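Side-chain contacts in serine protease inhibitor (Schistosoma haematobium, PDB 3STO), which is a serpin that probably inhibits serine endopeptidases: residues A[57-60]-A[61-65]; A[74-77]-A[78-82]; A[90-93]-A[94-98]; A[328-332]-A[333-337]. All blocks are in the same frame, centred on the assembly; numbering follows the deposited sequence.

Contacts 1 to 4 follow one another along the chain, and all lie within the serpin family region. Contacts 1, 2 and 3 trace consecutive elements: the entry to helix 61-70, the loop leaving it, and the middle of helix 82-101. Contact 4 comes much later, in the loop before strand 339-348, yet its centre is about 11 Å from that of contact 1, and the two touch. Contacts 1 and 2 also touch, with centres about 12 Å apart, because W80 packs on helix 61-70. Contact 3 touches none of the others, its centre about 19 Å from those of contacts 1 and 2. Contact 1 thus links 2 and 4 beside helix 61-70; contact 3 lies apart.

Contact 1 of 4, residues A[57-60]-A[61-65]; sequences GGAQ and GRTGY
The backbone N of G64 reaches back to the carbonyl O of Q60 at 3.2 Å, an i to i+4 bond near the start of helix 61-70, and the next residue repeats the pattern as Y65 N meets G61 O at 3.1 Å. The bond from G64 is straight at its hydrogen (165°) but unusual at the acceptor, since the donor stands above the Q60 carbonyl plane and the C=O...N angle is 107°. G61, where the chain enters the helix, has a positive phi, which favours glycine.

Among the side chains, A59 points its methyl at the helix: CB lies 3.8 Å from G64 CA and 4.1 Å from the CG2 methyl of T63. G64 has no side chain, so the A59 carbonyl O can also settle 3.8 Å from its CA. OG1 of T63 lies beside the backbone N (chi1 -54°), where it bonds D325 N, and this puts CG2 on the far side from N, towards A59; T63 CB rests 3.3 Å from Q60 O. Bent at chi2, the Q60 chain leads away from the helix and touches D325 and S327.

Here a tight loop carries the chain from helix 43-55 into helix 61-70. A59 is tied by backbone bonding to L53 and Q60 to D325, and R62 forms a salt bridge with D317. G58 packs on I329 in the loop before strand 339-348, its O probably accepting a hydrogen bond from G328 N, and W80 packs against helix 61-70 at G64 and Y65.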
ATOM      1  N   GLY A  57     -17.619  14.144   6.853  1.00 32.39           N
ATOM      2  CA  GLY A  57     -18.082  14.962   7.973  1.00 26.91           C
ATOM      3  C   GLY A  57     -17.871  14.387   9.383  1.00 26.87           C
ATOM      4  O   GLY A  57     -18.164  15.044  10.379  1.00 35.26           O
ATOM      5  N   GLY A  58     -17.369  13.164   9.482  1.00 16.60           N
ATOM      6  CA  GLY A  58     -17.145  12.529  10.765  1.00 18.50           C
ATOM      7  C   GLY A  58     -16.213  13.285  11.713  1.00 27.59           C
ATOM      8  O   GLY A  58     -16.514  13.448  12.900  1.00 22.44           O
ATOM      9  N   ALA A  59     -15.075  13.742  11.201  1.00 21.51           N
ATOM     10  CA  ALA A  59     -14.043  14.334  12.038  1.00 15.99           C
ATOM     11  C   ALA A  59     -14.192  15.840  12.047  1.00 23.92           C
ATOM     12  O   ALA A  59     -14.233  16.476  10.996  1.00 27.08           O
ATOM     13  CB  ALA A  59     -12.663  13.952  11.533  1.00 19.25           C
ATOM     14  N   GLN A  60     -14.268  16.427  13.236  1.00 24.54           N
ATOM     15  CA  GLN A  60     -14.545  17.843  13.314  1.00 18.94           C
ATOM     16  C   GLN A  60     -13.504  18.574  14.126  1.00 18.69           C
ATOM     17  O   GLN A  60     -12.652  17.956  14.756  1.00 24.58           O
ATOM     18  CB  GLN A  60     -15.938  18.046  13.922  1.00 23.93           C
ATOM     19  CG  GLN A  60     -17.062  17.605  13.005  1.00 29.37           C
ATOM     20  CD  GLN A  60     -17.338  18.607  11.913  1.00 39.61           C
ATOM     21  OE1 GLN A  60     -16.596  19.598  11.724  1.00 42.42           O
ATOM     22  NE2 GLN A  60     -18.417  18.378  11.195  1.00 48.11           N
ATOM     23  N   GLY A  61     -13.638  19.888  14.177  1.00 23.32           N
ATOM     24  CA  GLY A  61     -12.738  20.710  14.945  1.00 19.18           C
ATOM     25  C   GLY A  61     -11.291  20.416  14.605  1.00 25.37           C
ATOM     26  O   GLY A  61     -10.932  20.265  13.447  1.00 26.00           O
ATOM     27  N   ARG A  62     -10.475  20.323  15.638  1.00 22.99           N
ATOM     28  CA  ARG A  62      -9.047  20.155  15.516  1.00 21.58           C
ATOM     29  C   ARG A  62      -8.678  18.721  15.018  1.00 28.94           C
ATOM     30  O   ARG A  62      -7.643  18.509  14.375  1.00 21.51           O
ATOM     31  CB  ARG A  62      -8.418  20.466  16.884  1.00 28.63           C
ATOM     32  CG  ARG A  62      -6.897  20.625  16.871  1.00 35.76           C
ATOM     33  CD  ARG A  62      -6.431  21.345  18.104  1.00 48.52           C
ATOM     34  NE  ARG A  62      -5.309  20.663  18.724  1.00 55.59           N
ATOM     35  CZ  ARG A  62      -5.403  19.912  19.814  1.00 65.78           C
ATOM     36  NH1 ARG A  62      -6.582  19.760  20.413  1.00 50.07           N
ATOM     37  NH2 ARG A  62      -4.319  19.320  20.306  1.00 61.57           N
ATOM     38  N   THR A  63      -9.545  17.754  15.301  1.00 21.86           N
ATOM     39  CA  THR A  63      -9.406  16.402  14.777  1.00 22.14           C
ATOM     40  C   THR A  63      -9.459  16.371  13.233  1.00 24.17           C
ATOM     41  O   THR A  63      -8.592  15.801  12.593  1.00 17.89           O
ATOM     42  CB  THR A  63     -10.489  15.486  15.362  1.00 24.14           C
ATOM     43  OG1 THR A  63     -10.440  15.558  16.791  1.00 27.89           O
ATOM     44  CG2 THR A  63     -10.291  14.052  14.922  1.00 19.04           C
ATOM     45  N   GLY A  64     -10.462  17.001  12.634  1.00 19.48           N
ATOM     46  CA  GLY A  64     -10.522  17.068  11.188  1.00 18.59           C
ATOM     47  C   GLY A  64      -9.434  17.957  10.606  1.00 21.64           C
ATOM     48  O   GLY A  64      -8.943  17.731   9.502  1.00 20.53           O
ATOM     49  N   TYR A  65      -9.059  18.983  11.352  1.00 20.23           N
ATOM     50  CA  TYR A  65      -8.076  19.944  10.886  1.00 19.88           C
ATOM     51  C   TYR A  65      -6.704  19.300  10.743  1.00 23.59           C
ATOM     52  O   TYR A  65      -6.003  19.533   9.753  1.00 19.86           O
ATOM     53  CB  TYR A  65      -8.007  21.141  11.832  1.00 22.64           C
ATOM     54  CG  TYR A  65      -7.016  22.217  11.436  1.00 21.06           C
ATOM     55  CD1 TYR A  65      -7.032  22.744  10.186  1.00 25.96           C
ATOM     56  CD2 TYR A  65      -6.084  22.705  12.330  1.00 40.52           C
ATOM     57  CE1 TYR A  65      -6.149  23.687   9.800  1.00 25.86           C
ATOM     58  CE2 TYR A  65      -5.192  23.676  11.959  1.00 40.69           C
ATOM     59  CZ  TYR A  65      -5.234  24.167  10.677  1.00 36.70           C
ATOM     60  OH  TYR A  65      -4.354  25.146  10.233  1.00 55.58           O
TER

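Contact 2 of 4, residues A[74-77]-A[78-82]; sequences KSTS and SSWNS
N81 and S75 supply the direct hydrogen bond between the two halves of this loop: ND2 of N81 gives to S75 O at 3.0 Å, coming in nearly along the C=O axis. The same ND2 bonds S79 OG at 2.7 Å and, weakly, S79 O, so three oxygens surround one amide nitrogen and restrict its rotation. CG of N81 is anti to the carbonyl carbon (chi1 -64°), a rotation that brings ND2 to S75 O.

A water extends the polar group, accepting from S78 N at 3.0 Å and giving a weak bond to S75 O. A CA-H...O contact joins T76 CA to S79 O at 3.4 Å.

T76 and W80 lie side by side, with the CG2 methyl of T76 in the plane of the indole, 4.0 Å from CE3 at its edge, while S82 CA lies over one face near the rim. A85 of helix 82-101 touches both.

A type I beta turn, K74 to S77, closed by S77 N to K74 O at 3.0 Å, lies in the connection between helices 61-70 and 82-101, and the N81 amide ties the next residues back to it. N81 is the N-cap of helix 82-101, yet its side chain makes no capping bond.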
ATOM      1  N   LYS A  74      -5.385  22.441   0.482  1.00 36.34           N
ATOM      2  CA  LYS A  74      -5.386  23.907   0.338  1.00 45.99           C
ATOM      3  C   LYS A  74      -6.312  24.571   1.350  1.00 39.12           C
ATOM      4  O   LYS A  74      -6.020  25.634   1.885  1.00 46.09           O
ATOM      5  CB  LYS A  74      -5.847  24.337  -1.068  1.00 39.87           C
ATOM      6  CG  LYS A  74      -4.922  23.928  -2.195  1.00 45.50           C
ATOM      7  N   SER A  75      -7.455  23.951   1.593  1.00 35.73           N
ATOM      8  CA  SER A  75      -8.447  24.573   2.442  1.00 31.94           C
ATOM      9  C   SER A  75      -7.975  24.679   3.899  1.00 39.22           C
ATOM     10  O   SER A  75      -8.568  25.401   4.684  1.00 28.52           O
ATOM     11  CB  SER A  75      -9.771  23.819   2.330  1.00 27.45           C
ATOM     12  OG  SER A  75      -9.718  22.599   3.040  1.00 34.85           O
ATOM     13  N   THR A  76      -6.917  23.951   4.252  1.00 28.75           N
ATOM     14  CA  THR A  76      -6.390  23.978   5.608  1.00 27.16           C
ATOM     15  C   THR A  76      -4.993  24.586   5.628  1.00 29.54           C
ATOM     16  O   THR A  76      -4.271  24.433   6.614  1.00 32.93           O
ATOM     17  CB  THR A  76      -6.343  22.547   6.288  1.00 21.07           C
ATOM     18  OG1 THR A  76      -5.483  21.659   5.551  1.00 32.01           O
ATOM     19  CG2 THR A  76      -7.664  21.929   6.317  1.00 23.65           C
ATOM     20  N   SER A  77      -4.618  25.271   4.550  1.00 29.17           N
ATOM     21  CA  SER A  77      -3.259  25.800   4.389  1.00 39.26           C
ATOM     22  C   SER A  77      -2.904  26.778   5.486  1.00 49.25           C
ATOM     23  O   SER A  77      -1.802  26.753   6.031  1.00 48.65           O
ATOM     24  CB  SER A  77      -3.130  26.558   3.073  1.00 33.90           C
ATOM     25  OG  SER A  77      -3.692  25.823   2.009  1.00 53.15           O
ATOM     26  N   SER A  78      -3.846  27.664   5.780  1.00 46.01           N
ATOM     27  CA  SER A  78      -3.620  28.734   6.740  1.00 52.46           C
ATOM     28  C   SER A  78      -4.762  28.913   7.760  1.00 44.24           C
ATOM     29  O   SER A  78      -4.603  29.634   8.734  1.00 45.23           O
ATOM     30  CB  SER A  78      -3.340  30.042   5.991  1.00 55.10           C
ATOM     31  OG  SER A  78      -4.146  30.136   4.827  1.00 59.76           O
ATOM     32  N   SER A  79      -5.906  28.272   7.537  1.00 45.88           N
ATOM     33  CA  SER A  79      -6.940  28.200   8.580  1.00 49.94           C
ATOM     34  C   SER A  79      -7.848  26.990   8.440  1.00 36.90           C
ATOM     35  O   SER A  79      -7.919  26.380   7.391  1.00 42.47           O
ATOM     36  CB  SER A  79      -7.796  29.474   8.653  1.00 45.78           C
ATOM     37  OG  SER A  79      -8.668  29.589   7.542  1.00 52.48           O
ATOM     38  N   TRP A  80      -8.527  26.652   9.527  1.00 29.10           N
ATOM     39  CA  TRP A  80      -9.543  25.628   9.509  1.00 29.41           C
ATOM     40  C   TRP A  80     -10.836  26.139   8.909  1.00 29.48           C
ATOM     41  O   TRP A  80     -11.475  27.066   9.422  1.00 36.71           O
ATOM     42  CB  TRP A  80      -9.790  25.117  10.911  1.00 28.83           C
ATOM     43  CG  TRP A  80     -10.887  24.091  11.043  1.00 35.37           C
ATOM     44  CD1 TRP A  80     -11.951  24.143  11.906  1.00 30.13           C
ATOM     45  CD2 TRP A  80     -11.009  22.841  10.330  1.00 37.41           C
ATOM     46  NE1 TRP A  80     -12.715  23.011  11.779  1.00 37.28           N
ATOM     47  CE2 TRP A  80     -12.164  22.196  10.819  1.00 32.45           C
ATOM     48  CE3 TRP A  80     -10.258  22.211   9.322  1.00 27.28           C
ATOM     49  CZ2 TRP A  80     -12.586  20.944  10.338  1.00 27.11           C
ATOM     50  CZ3 TRP A  80     -10.676  20.971   8.854  1.00 18.56           C
ATOM     51  CH2 TRP A  80     -11.829  20.356   9.359  1.00 28.07           C
ATOM     52  N   ASN A  81     -11.211  25.496   7.817  1.00 37.46           N
ATOM     53  CA  ASN A  81     -12.405  25.803   7.072  1.00 30.83           C
ATOM     54  C   ASN A  81     -13.167  24.523   6.872  1.00 23.86           C
ATOM     55  O   ASN A  81     -12.934  23.808   5.913  1.00 29.49           O
ATOM     56  CB  ASN A  81     -11.983  26.404   5.768  1.00 25.74           C
ATOM     57  CG  ASN A  81     -11.280  27.691   5.975  1.00 34.85           C
ATOM     58  OD1 ASN A  81     -11.905  28.750   6.033  1.00 50.28           O
ATOM     59  ND2 ASN A  81      -9.981  27.623   6.141  1.00 33.81           N
ATOM     60  N   SER A  82     -14.074  24.239   7.793  1.00 20.98           N
ATOM     61  CA  SER A  82     -14.563  22.893   7.958  1.00 31.43           C
ATOM     62  C   SER A  82     -15.327  22.416   6.734  1.00 42.17           C
ATOM     63  O   SER A  82     -15.133  21.298   6.293  1.00 38.46           O
ATOM     64  CB  SER A  82     -15.386  22.736   9.247  1.00 21.42           C
ATOM     65  OG  SER A  82     -16.536  23.547   9.223  1.00 46.33           O
TER
HETATM   66  O   HOH W   1      -6.583  27.764   4.661  1.00 40.59           O

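Contact 3 of 4, residues A[90-93]-A[94-98]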
ATOM      1  N   LYS A  90     -13.108  14.967   0.271  1.00 21.99           N
ATOM      2  CA  LYS A  90     -14.000  14.041  -0.398  1.00 31.32           C
ATOM      3  C   LYS A  90     -13.720  13.985  -1.902  1.00 38.72           C
ATOM      4  O   LYS A  90     -13.734  12.909  -2.516  1.00 31.67           O
ATOM      5  CB  LYS A  90     -15.456  14.430  -0.163  1.00 26.04           C
ATOM      6  CG  LYS A  90     -16.409  13.648  -0.975  1.00 29.94           C
ATOM      7  CD  LYS A  90     -17.787  13.643  -0.355  1.00 40.89           C
ATOM      8  CE  LYS A  90     -18.776  12.936  -1.279  1.00 44.61           C
ATOM      9  NZ  LYS A  90     -20.184  12.955  -0.773  1.00 86.53           N
ATOM     10  N   SER A  91     -13.447  15.139  -2.496  1.00 29.49           N
ATOM     11  CA  SER A  91     -13.232  15.180  -3.936  1.00 31.83           C
ATOM     12  C   SER A  91     -11.929  14.471  -4.351  1.00 26.44           C
ATOM     13  O   SER A  91     -11.903  13.746  -5.345  1.00 28.46           O
ATOM     14  CB  SER A  91     -13.251  16.625  -4.417  1.00 27.18           C
ATOM     15  OG  SER A  91     -13.075  16.707  -5.809  1.00 48.57           O
ATOM     16  N   LEU A  92     -10.861  14.692  -3.584  1.00 27.17           N
ATOM     17  CA  LEU A  92      -9.558  14.061  -3.792  1.00 28.19           C
ATOM     18  C   LEU A  92      -9.669  12.549  -3.682  1.00 31.19           C
ATOM     19  O   LEU A  92      -9.332  11.796  -4.609  1.00 27.69           O
ATOM     20  CB  LEU A  92      -8.594  14.569  -2.747  1.00 29.32           C
ATOM     21  CG  LEU A  92      -7.251  13.900  -2.552  1.00 35.20           C
ATOM     22  CD1 LEU A  92      -6.534  13.810  -3.881  1.00 39.47           C
ATOM     23  CD2 LEU A  92      -6.463  14.753  -1.570  1.00 35.54           C
ATOM     24  N   TYR A  93     -10.163  12.130  -2.530  1.00 24.28           N
ATOM     25  CA  TYR A  93     -10.492  10.748  -2.219  1.00 36.34           C
ATOM     26  C   TYR A  93     -11.240  10.052  -3.364  1.00 35.65           C
ATOM     27  O   TYR A  93     -10.949   8.906  -3.726  1.00 28.75           O
ATOM     28  CB  TYR A  93     -11.362  10.749  -0.949  1.00 37.32           C
ATOM     29  CG  TYR A  93     -11.876   9.405  -0.551  1.00 41.13           C
ATOM     30  CD1 TYR A  93     -11.098   8.565   0.219  1.00 61.54           C
ATOM     31  CD2 TYR A  93     -13.134   8.956  -0.948  1.00 42.76           C
ATOM     32  CE1 TYR A  93     -11.544   7.299   0.599  1.00 60.03           C
ATOM     33  CE2 TYR A  93     -13.596   7.679  -0.581  1.00 54.46           C
ATOM     34  CZ  TYR A  93     -12.782   6.856   0.207  1.00 60.96           C
ATOM     35  OH  TYR A  93     -13.151   5.586   0.627  1.00 57.27           O
ATOM     36  N   GLN A  94     -12.225  10.745  -3.919  1.00 33.20           N
ATOM     37  CA  GLN A  94     -13.071  10.154  -4.940  1.00 28.69           C
ATOM     38  C   GLN A  94     -12.371  10.107  -6.273  1.00 24.79           C
ATOM     39  O   GLN A  94     -12.492   9.142  -6.995  1.00 26.64           O
ATOM     40  CB  GLN A  94     -14.372  10.925  -5.070  1.00 31.98           C
ATOM     41  CG  GLN A  94     -15.402  10.398  -4.105  1.00 41.67           C
ATOM     42  CD  GLN A  94     -16.642  11.244  -4.025  1.00 46.76           C
ATOM     43  OE1 GLN A  94     -17.581  10.870  -3.329  1.00 56.12           O
ATOM     44  NE2 GLN A  94     -16.655  12.399  -4.722  1.00 30.57           N
ATOM     45  N   GLU A  95     -11.638  11.159  -6.583  1.00 18.17           N
ATOM     46  CA  GLU A  95     -10.899  11.215  -7.806  1.00 19.13           C
ATOM     47  C   GLU A  95      -9.911  10.023  -7.840  1.00 29.11           C
ATOM     48  O   GLU A  95      -9.896   9.252  -8.795  1.00 25.59           O
ATOM     49  CB  GLU A  95     -10.173  12.544  -7.867  1.00 28.70           C
ATOM     50  CG  GLU A  95      -9.508  12.827  -9.182  1.00 51.90           C
ATOM     51  CD  GLU A  95     -10.513  13.139 -10.273  1.00 58.64           C
ATOM     52  OE1 GLU A  95     -11.737  13.138  -9.976  1.00 55.23           O
ATOM     53  OE2 GLU A  95     -10.069  13.385 -11.421  1.00 49.31           O
ATOM     54  N   LEU A  96      -9.138   9.844  -6.772  1.00 23.44           N
ATOM     55  CA  LEU A  96      -8.154   8.767  -6.690  1.00 28.11           C
ATOM     56  C   LEU A  96      -8.811   7.397  -6.708  1.00 23.07           C
ATOM     57  O   LEU A  96      -8.350   6.457  -7.368  1.00 21.57           O
ATOM     58  CB  LEU A  96      -7.282   8.925  -5.443  1.00 25.20           C
ATOM     59  CG  LEU A  96      -6.348  10.132  -5.476  1.00 31.34           C
ATOM     60  CD1 LEU A  96      -5.648  10.378  -4.119  1.00 19.03           C
ATOM     61  CD2 LEU A  96      -5.343   9.971  -6.603  1.00 28.48           C
ATOM     62  N   ASN A  97      -9.906   7.279  -5.998  1.00 23.33           N
ATOM     63  CA  ASN A  97     -10.644   6.024  -6.004  1.00 28.56           C
ATOM     64  C   ASN A  97     -11.207   5.692  -7.400  1.00 28.36           C
ATOM     65  O   ASN A  97     -11.100   4.560  -7.878  1.00 29.81           O
ATOM     66  CB  ASN A  97     -11.759   6.067  -4.943  1.00 27.06           C
ATOM     67  CG  ASN A  97     -12.426   4.730  -4.756  1.00 42.58           C
ATOM     68  OD1 ASN A  97     -11.780   3.807  -4.289  1.00 61.74           O
ATOM     69  ND2 ASN A  97     -13.699   4.599  -5.137  1.00 44.50           N
ATOM     70  N   ASN A  98     -11.819   6.683  -8.047  1.00 21.14           N
ATOM     71  CA  ASN A  98     -12.315   6.506  -9.407  1.00 25.86           C
ATOM     72  C   ASN A  98     -11.231   6.094 -10.411  1.00 27.34           C
ATOM     73  O   ASN A  98     -11.458   5.241 -11.266  1.00 16.32           O
ATOM     74  CB  ASN A  98     -12.992   7.775  -9.925  1.00 20.61           C
ATOM     75  CG  ASN A  98     -14.363   7.996  -9.316  1.00 31.85           C
ATOM     76  OD1 ASN A  98     -15.030   7.044  -8.901  1.00 33.76           O
ATOM     77  ND2 ASN A  98     -14.794   9.260  -9.262  1.00 24.80           N
TER
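The S91 carbonyl O accepts from E95 N at 2.9 Å, and the L92 carbonyl O takes L96 N at the same length. Q94 N to K90 O and N97 N to Y93 O complete a run of four successive i to i+4 bonds, the first being the most bent of the set, with 142° at the hydrogen.

On this scaffold the side chains pair one turn apart. K90 and Q94, both extended beyond CG, cross at a slant; Q94 OE1 comes to 3.1 Å from K90 CE, a methylene next to the ammonium group, whose charge probably makes the approach favourable. The aliphatic part of Q94 meanwhile lies near the K90 carbonyl O, CB at 3.3 Å. L92 and L96 run side by side and point the same way, their CD1 methyls 3.6 Å apart.

Y93 carries its ring past Q94 N to helix 43-55: its OH bonds D140, and the ring meets F48 edge-to-face. L96 rests on L47 and F48, and N97 ND2 makes a weak bond to E142. The pattern is that of an amphipathic alpha helix, here helix 82-101, with Y93, L96 and N97 on the side buried against helix 43-55 and S91 and E95 exposed.

Contact 4 of 4, residues A[328-332]-A[333-337]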
ATOM      1  N   GLY A 328     -19.343  14.322  14.215  1.00 28.74           N
ATOM      2  CA  GLY A 328     -20.005  14.044  12.948  1.00 20.69           C
ATOM      3  C   GLY A 328     -20.442  12.587  12.830  1.00 26.49           C
ATOM      4  O   GLY A 328     -21.262  12.245  11.984  1.00 34.26           O
ATOM      5  N   ILE A 329     -19.884  11.728  13.678  1.00 20.75           N
ATOM      6  CA  ILE A 329     -20.219  10.304  13.669  1.00 33.51           C
ATOM      7  C   ILE A 329     -21.201   9.918  14.789  1.00 43.10           C
ATOM      8  O   ILE A 329     -22.109   9.107  14.585  1.00 32.68           O
ATOM      9  CB  ILE A 329     -18.952   9.430  13.851  1.00 35.55           C
ATOM     10  CG1 ILE A 329     -17.975   9.619  12.686  1.00 24.82           C
ATOM     11  CG2 ILE A 329     -19.329   7.960  14.034  1.00 24.82           C
ATOM     12  CD1 ILE A 329     -16.623   8.914  12.912  1.00 17.47           C
ATOM     13  N   THR A 330     -21.001  10.505  15.969  1.00 44.98           N
ATOM     14  CA  THR A 330     -21.798  10.178  17.142  1.00 43.31           C
ATOM     15  C   THR A 330     -21.962  11.372  18.100  1.00 41.71           C
ATOM     16  O   THR A 330     -21.023  12.150  18.321  1.00 32.85           O
ATOM     17  CB  THR A 330     -21.157   9.000  17.913  1.00 39.54           C
ATOM     18  OG1 THR A 330     -21.975   8.632  19.042  1.00 39.78           O
ATOM     19  CG2 THR A 330     -19.803   9.400  18.415  1.00 39.04           C
ATOM     20  N   PRO A 331     -23.161  11.525  18.680  1.00 40.87           N
ATOM     21  CA  PRO A 331     -23.325  12.514  19.752  1.00 33.05           C
ATOM     22  C   PRO A 331     -22.628  12.008  21.007  1.00 50.96           C
ATOM     23  O   PRO A 331     -22.202  12.804  21.850  1.00 43.94           O
ATOM     24  CB  PRO A 331     -24.833  12.543  19.968  1.00 33.92           C
ATOM     25  CG  PRO A 331     -25.308  11.231  19.508  1.00 43.09           C
ATOM     26  CD  PRO A 331     -24.428  10.853  18.351  1.00 48.29           C
ATOM     27  N   ASN A 332     -22.493  10.686  21.122  1.00 45.92           N
ATOM     28  CA  ASN A 332     -21.820  10.107  22.281  1.00 46.46           C
ATOM     29  C   ASN A 332     -20.348  10.514  22.286  1.00 48.37           C
ATOM     30  O   ASN A 332     -19.585  10.165  21.376  1.00 63.33           O
ATOM     31  CB  ASN A 332     -21.990   8.580  22.326  1.00 49.11           C
ATOM     32  CG  ASN A 332     -23.450   8.141  22.182  1.00 62.98           C
ATOM     33  OD1 ASN A 332     -23.749   7.080  21.616  1.00 52.04           O
ATOM     34  ND2 ASN A 332     -24.366   8.965  22.691  1.00 55.89           N
ATOM     35  N   PRO A 333     -19.939  11.283  23.296  1.00 58.88           N
ATOM     36  CA  PRO A 333     -18.548  11.739  23.276  1.00 60.91           C
ATOM     37  C   PRO A 333     -17.627  10.595  23.704  1.00 62.70           C
ATOM     38  O   PRO A 333     -18.106   9.510  24.088  1.00 53.54           O
ATOM     39  CB  PRO A 333     -18.546  12.886  24.295  1.00 62.63           C
ATOM     40  CG  PRO A 333     -19.584  12.476  25.283  1.00 54.61           C
ATOM     41  CD  PRO A 333     -20.655  11.727  24.506  1.00 61.94           C
ATOM     42  N   ASN A 334     -16.323  10.831  23.623  1.00 48.59           N
ATOM     43  CA  ASN A 334     -15.353   9.778  23.895  1.00 56.22           C
ATOM     44  C   ASN A 334     -15.154   8.757  22.772  1.00 45.90           C
ATOM     45  O   ASN A 334     -14.370   7.839  22.944  1.00 47.88           O
ATOM     46  CB  ASN A 334     -15.698   9.026  25.185  1.00 59.14           C
ATOM     47  CG  ASN A 334     -15.655   9.912  26.401  1.00 78.32           C
ATOM     48  OD1 ASN A 334     -14.821  10.823  26.497  1.00 77.27           O
ATOM     49  ND2 ASN A 334     -16.557   9.658  27.346  1.00 84.87           N
ATOM     50  N   LEU A 335     -15.871   8.878  21.655  1.00 34.29           N
ATOM     51  CA  LEU A 335     -15.522   8.082  20.487  1.00 31.59           C
ATOM     52  C   LEU A 335     -14.159   8.535  19.987  1.00 29.75           C
ATOM     53  O   LEU A 335     -13.961   9.717  19.680  1.00 26.03           O
ATOM     54  CB  LEU A 335     -16.524   8.225  19.346  1.00 26.40           C
ATOM     55  CG  LEU A 335     -16.205   7.307  18.160  1.00 30.79           C
ATOM     56  CD1 LEU A 335     -16.285   5.835  18.532  1.00 26.97           C
ATOM     57  CD2 LEU A 335     -17.101   7.605  17.000  1.00 27.79           C
ATOM     58  N   TYR A 336     -13.221   7.600  19.931  1.00 22.91           N
ATOM     59  CA  TYR A 336     -11.935   7.864  19.298  1.00 32.69           C
ATOM     60  C   TYR A 336     -11.426   6.576  18.675  1.00 23.40           C
ATOM     61  O   TYR A 336     -11.987   5.495  18.904  1.00 29.58           O
ATOM     62  CB  TYR A 336     -10.919   8.383  20.303  1.00 21.40           C
ATOM     63  CG  TYR A 336     -10.524   7.329  21.306  1.00 32.29           C
ATOM     64  CD1 TYR A 336     -11.393   6.965  22.341  1.00 27.84           C
ATOM     65  CD2 TYR A 336      -9.281   6.686  21.220  1.00 36.99           C
ATOM     66  CE1 TYR A 336     -11.033   6.016  23.270  1.00 28.40           C
ATOM     67  CE2 TYR A 336      -8.911   5.727  22.136  1.00 32.08           C
ATOM     68  CZ  TYR A 336      -9.790   5.395  23.159  1.00 45.79           C
ATOM     69  OH  TYR A 336      -9.421   4.444  24.069  1.00 50.44           O
ATOM     70  N   VAL A 337     -10.361   6.682  17.888  1.00 25.40           N
ATOM     71  CA  VAL A 337      -9.862   5.510  17.193  1.00 18.02           C
ATOM     72  C   VAL A 337      -8.841   4.778  18.059  1.00 23.24           C
ATOM     73  O   VAL A 337      -7.836   5.364  18.449  1.00 24.45           O
ATOM     74  CB  VAL A 337      -9.277   5.892  15.820  1.00 25.40           C
ATOM     75  CG1 VAL A 337      -8.500   4.697  15.213  1.00 23.82           C
ATOM     76  CG2 VAL A 337     -10.397   6.345  14.895  1.00 23.21           C
TER
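An ST turn at T330 begins a chain reversal that brings L335 back against I329 and T330. In the turn, T330 OG1 accepts from N332 N at 3.0 Å, with a bent angle of 134° at the hydrogen. The threonine has OG1 anti to its own backbone N (chi1 -177°), and the same rotation sets CG2 between the backbone N and the carbonyl carbon, facing L335. One rotamer thus serves both the turn and the apolar contact.

That contact centres on the CD2 methyl of L335. It lies 3.5 Å from T330 CG2 and 3.7 Å from I329 CG2, so a single branch touches both residues. L335 CB adds a further approach to T330 CG2, at 3.6 Å. The isoleucine and leucine side chains cross at about a right angle, whereas T330 meets the leucine at a slant. No hydrogen bond joins the two halves; the apex, N332-P333-N334, turns through the stiff proline and through N334, which has positive phi. A chi1 of -176° swings the L335 branch point to the far side from its N, and the side chain extends from the returning chain into the bend.

The polar ends face another loop: E128 O is a partner of T330 OG1, E128 N one of N332 OD1, and E130 bonds the I329 backbone. L335 and V337 rest on M186 of strand 186-197, and L335 O bonds S324. The whole bend lies in the loop between helix 307-312 and strand 339-348, with G328 beside G58 at the entry to helix 61-70.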